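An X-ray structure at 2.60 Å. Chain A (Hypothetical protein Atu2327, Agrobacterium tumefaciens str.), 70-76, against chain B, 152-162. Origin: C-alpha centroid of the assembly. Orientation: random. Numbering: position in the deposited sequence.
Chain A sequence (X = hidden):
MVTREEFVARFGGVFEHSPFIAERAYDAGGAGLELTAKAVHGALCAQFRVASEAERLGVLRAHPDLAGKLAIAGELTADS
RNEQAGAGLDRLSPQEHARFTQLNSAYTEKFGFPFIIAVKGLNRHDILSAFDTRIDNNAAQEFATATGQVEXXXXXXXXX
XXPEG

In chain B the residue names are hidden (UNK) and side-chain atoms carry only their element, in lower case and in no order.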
# COMPACT_ATOMS: atom_id res chain seq x y z
N LEU A 70 -5.98 -4.80 -2.25
CA LEU A 70 -7.23 -5.32 -1.68
C LEU A 70 -7.12 -5.49 -0.16
O LEU A 70 -8.05 -5.16 0.59
CB LEU A 70 -7.63 -6.63 -2.36
CG LEU A 70 -8.00 -6.42 -3.85
CD1 LEU A 70 -8.22 -7.74 -4.51
CD2 LEU A 70 -9.27 -5.63 -3.98
N ALA A 71 -5.96 -5.96 0.28
CA ALA A 71 -5.72 -6.10 1.70
C ALA A 71 -5.68 -4.76 2.44
O ALA A 71 -6.21 -4.62 3.54
CB ALA A 71 -4.46 -6.88 1.95
N ILE A 72 -5.08 -3.75 1.84
CA ILE A 72 -5.17 -2.44 2.46
C ILE A 72 -6.62 -1.93 2.54
O ILE A 72 -7.03 -1.39 3.57
CB ILE A 72 -4.20 -1.43 1.83
CG1 ILE A 72 -2.79 -1.67 2.40
CG2 ILE A 72 -4.62 -0.03 2.17
CD1 ILE A 72 -1.66 -1.69 1.37
N ALA A 73 -7.41 -2.15 1.48
CA ALA A 73 -8.83 -1.85 1.53
C ALA A 73 -9.58 -2.62 2.66
O ALA A 73 -10.33 -2.03 3.44
CB ALA A 73 -9.47 -2.08 0.17
N GLY A 74 -9.35 -3.93 2.75
CA GLY A 74 -9.86 -4.72 3.89
C GLY A 74 -9.59 -4.19 5.29
O GLY A 74 -10.31 -4.54 6.22
N GLU A 75 -8.56 -3.36 5.45
CA GLU A 75 -8.30 -2.69 6.74
C GLU A 75 -9.22 -1.55 7.02
O GLU A 75 -9.33 -1.15 8.16
CB GLU A 75 -6.94 -2.04 6.78
CG GLU A 75 -5.77 -2.94 6.85
CD GLU A 75 -4.51 -2.13 6.83
OE1 GLU A 75 -4.36 -1.24 7.74
OE2 GLU A 75 -3.70 -2.38 5.88
N LEU A 76 -9.82 -0.97 5.99
CA LEU A 76 -10.61 0.23 6.20
C LEU A 76 -12.11 0.01 6.03
O LEU A 76 -12.90 0.57 6.79
CB LEU A 76 -10.12 1.38 5.31
CG LEU A 76 -8.64 1.59 4.83
CD1 LEU A 76 -8.39 3.04 4.36
CD2 LEU A 76 -7.52 1.23 5.84
N UNK B 152 -2.68 -7.03 14.81
CA UNK B 152 -3.65 -6.12 14.33
C UNK B 152 -4.00 -5.93 12.89
O UNK B 152 -5.03 -6.45 12.45
n UNK B 152 -8.44 -3.03 16.96
c UNK B 152 -4.02 -5.00 15.26
c UNK B 152 -7.61 -4.29 16.81
c UNK B 152 -5.34 -5.31 15.93
c UNK B 152 -6.25 -4.04 16.02
N UNK B 153 -3.18 -5.19 12.17
CA UNK B 153 -3.40 -5.01 10.78
C UNK B 153 -3.27 -6.37 10.04
O UNK B 153 -4.08 -6.68 9.14
c UNK B 153 -2.95 -2.60 10.92
c UNK B 153 -2.46 -3.94 10.31
c UNK B 153 -1.89 -1.49 11.08
c UNK B 153 -2.43 -3.93 8.79
N UNK B 154 -2.31 -7.18 10.47
CA UNK B 154 -2.11 -8.50 9.87
C UNK B 154 -3.41 -9.28 9.97
O UNK B 154 -3.87 -9.89 8.97
c UNK B 154 -0.92 -9.29 10.55
N UNK B 155 -4.02 -9.22 11.15
CA UNK B 155 -5.27 -9.91 11.36
C UNK B 155 -6.34 -9.41 10.42
O UNK B 155 -7.04 -10.20 9.76
c UNK B 155 -5.74 -9.81 12.83
c UNK B 155 -8.04 -13.82 12.77
c UNK B 155 -9.14 -11.32 13.04
c UNK B 155 -7.18 -12.73 12.78
c UNK B 155 -9.44 -13.66 12.90
c UNK B 155 -7.74 -11.46 12.90
n UNK B 155 -9.42 -9.99 13.16
c UNK B 155 -10.01 -12.42 13.04
c UNK B 155 -7.18 -10.16 12.97
c UNK B 155 -8.23 -9.30 13.11
N UNK B 156 -6.47 -8.09 10.36
CA UNK B 156 -7.49 -7.48 9.52
C UNK B 156 -7.28 -7.84 8.05
O UNK B 156 -8.25 -8.12 7.32
c UNK B 156 -7.52 -5.95 9.70
c UNK B 156 -7.63 -3.94 11.18
c UNK B 156 -7.96 -5.43 11.08
c UNK B 156 -9.47 -5.68 11.33
N UNK B 157 -6.03 -7.84 7.62
CA UNK B 157 -5.73 -8.23 6.23
C UNK B 157 -6.16 -9.66 5.95
O UNK B 157 -6.98 -9.89 5.05
c UNK B 157 -3.98 -6.50 5.91
n UNK B 157 -0.05 -5.24 5.03
n UNK B 157 -0.92 -3.10 4.92
c UNK B 157 -2.52 -6.24 5.89
n UNK B 157 -2.26 -4.86 5.56
c UNK B 157 -4.27 -7.99 5.89
c UNK B 157 -1.08 -4.40 5.17
N UNK B 158 -5.64 -10.59 6.76
CA UNK B 158 -6.00 -12.02 6.69
C UNK B 158 -7.48 -12.30 6.78
O UNK B 158 -7.99 -13.10 5.99
c UNK B 158 -2.98 -13.30 8.62
c UNK B 158 -3.76 -12.95 7.37
c UNK B 158 -5.24 -12.81 7.72
c UNK B 158 -3.57 -13.98 6.26
N UNK B 159 -8.19 -11.61 7.68
CA UNK B 159 -9.65 -11.72 7.74
C UNK B 159 -10.40 -11.33 6.45
O UNK B 159 -11.50 -11.80 6.22
c UNK B 159 -10.20 -10.96 8.93
N UNK B 160 -9.83 -10.47 5.60
CA UNK B 160 -10.50 -10.17 4.33
C UNK B 160 -10.23 -11.24 3.26
O UNK B 160 -11.03 -11.39 2.33
c UNK B 160 -10.14 -8.77 3.80
o UNK B 160 -8.74 -8.68 3.50
N UNK B 161 -9.14 -11.97 3.41
CA UNK B 161 -8.70 -12.95 2.44
C UNK B 161 -9.12 -14.38 2.74
O UNK B 161 -8.99 -15.23 1.87
se UNK B 161 -4.61 -12.17 2.43
c UNK B 161 -4.43 -10.50 3.43
c UNK B 161 -6.46 -11.96 1.71
c UNK B 161 -7.20 -13.01 2.45
N UNK B 162 -9.53 -14.67 3.97
CA UNK B 162 -9.63 -16.06 4.43
C UNK B 162 -10.87 -16.23 5.29
O UNK B 162 -11.32 -15.26 5.87
c UNK B 162 -7.16 -17.66 3.41
c UNK B 162 -8.36 -16.41 5.24
c UNK B 162 -7.05 -16.62 4.48
c UNK B 162 -5.90 -16.98 5.37

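Position 152 carries four carbons in a row ending in a nitrogen. The chain lies out of reach of chain A, so it contributes nothing to the contact; an unbranched chain with a terminal amine is lysine, Lys152(B). Position 153 has four carbons, forked at the first, with one arm two carbons long. Its short arm packs a methyl group against the carboxylate of Glu75(A). Branching at CB with unequal arms defines isoleucine, and CG2 of Ile153(B) lies 3.4 Å from Glu75(A) CD.

At 154 a single carbon points away from chain A, which identifies Ala154(B). Position 155 bears one carbon followed by fused five- and six-membered rings holding eight carbons and one nitrogen, all out of reach of the other stretch. This indole belongs to tryptophan, Trp155(B). Position 156 has four carbons forked at the second. Its CA-to-CB bond points toward chain A, and its CB lies 4.5 Å from Glu75(A) CG, a loose contact with the aliphatic stem of the glutamate. The fork is the pattern of leucine, Leu156(B).

Position 157 shows three carbons, a nitrogen, and then a carbon carrying two further nitrogens. The side chain leaves the helix sideways, but its nitrogen-rich end comes nearer and meets the carboxylate of Glu75(A). A guanidinium on a three-carbon stem is arginine. Arg157(B) NE and NH2 both donate to Glu75(A) OE2, at 2.9 and 3.0 Å respectively, and this oxygen sits at the guanidinium edge, near its plane, a position that lets both nitrogens donate to the one oxygen. The stem also packs on the chain A helix, with CG of Arg157(B) 4.0 Å from Ala71(A) CB, while NH2 of Arg157(B) approaches Ile72(A) CG1 to 3.4 Å.

Position 158 again has four carbons forked at the second, here with its CA-to-CB bond directed away from chain A, and is Leu158(B). One carbon at 159, pointing sideways and making no contact, gives Ala159(B). Position 160 has one carbon and one oxygen, with its CB 4.1 Å from Gly74(A) CA. The small hydroxylated side chain is serine; in the p rotamer, Ser160(B) OG turns back to donate a 2.6 Å hydrogen bond to Arg157(B) O.

At 161 two carbons, a selenium and a final carbon form an unbranched chain, whose terminal carbon packs on Ala71(A) CB. This is the mark of selenomethionine in place of methionine, and CE of Met161(B) lies 3.9 Å from Ala71(A) CB. Position 162, four carbons forked at the second, is Leu162(B), beyond the helix and out of reach.

The helix axes approach to 8.1 Å and cross at 110°. At Gly74(A) the missing side chain leaves room for Ser160(B): an ideal CB would lie 2.6 Å from Ser160(B) OG, a clash. Ala71(A) packs its methyl group on Arg157(B) and Met161(B). Beside this tight packing, the salt bridge between Glu75(A) and Arg157(B) supplies the polar link, with Ile153(B) and Leu156(B) lining the glutamate side chain.

Chain B (152-162) KIAWLRLASML
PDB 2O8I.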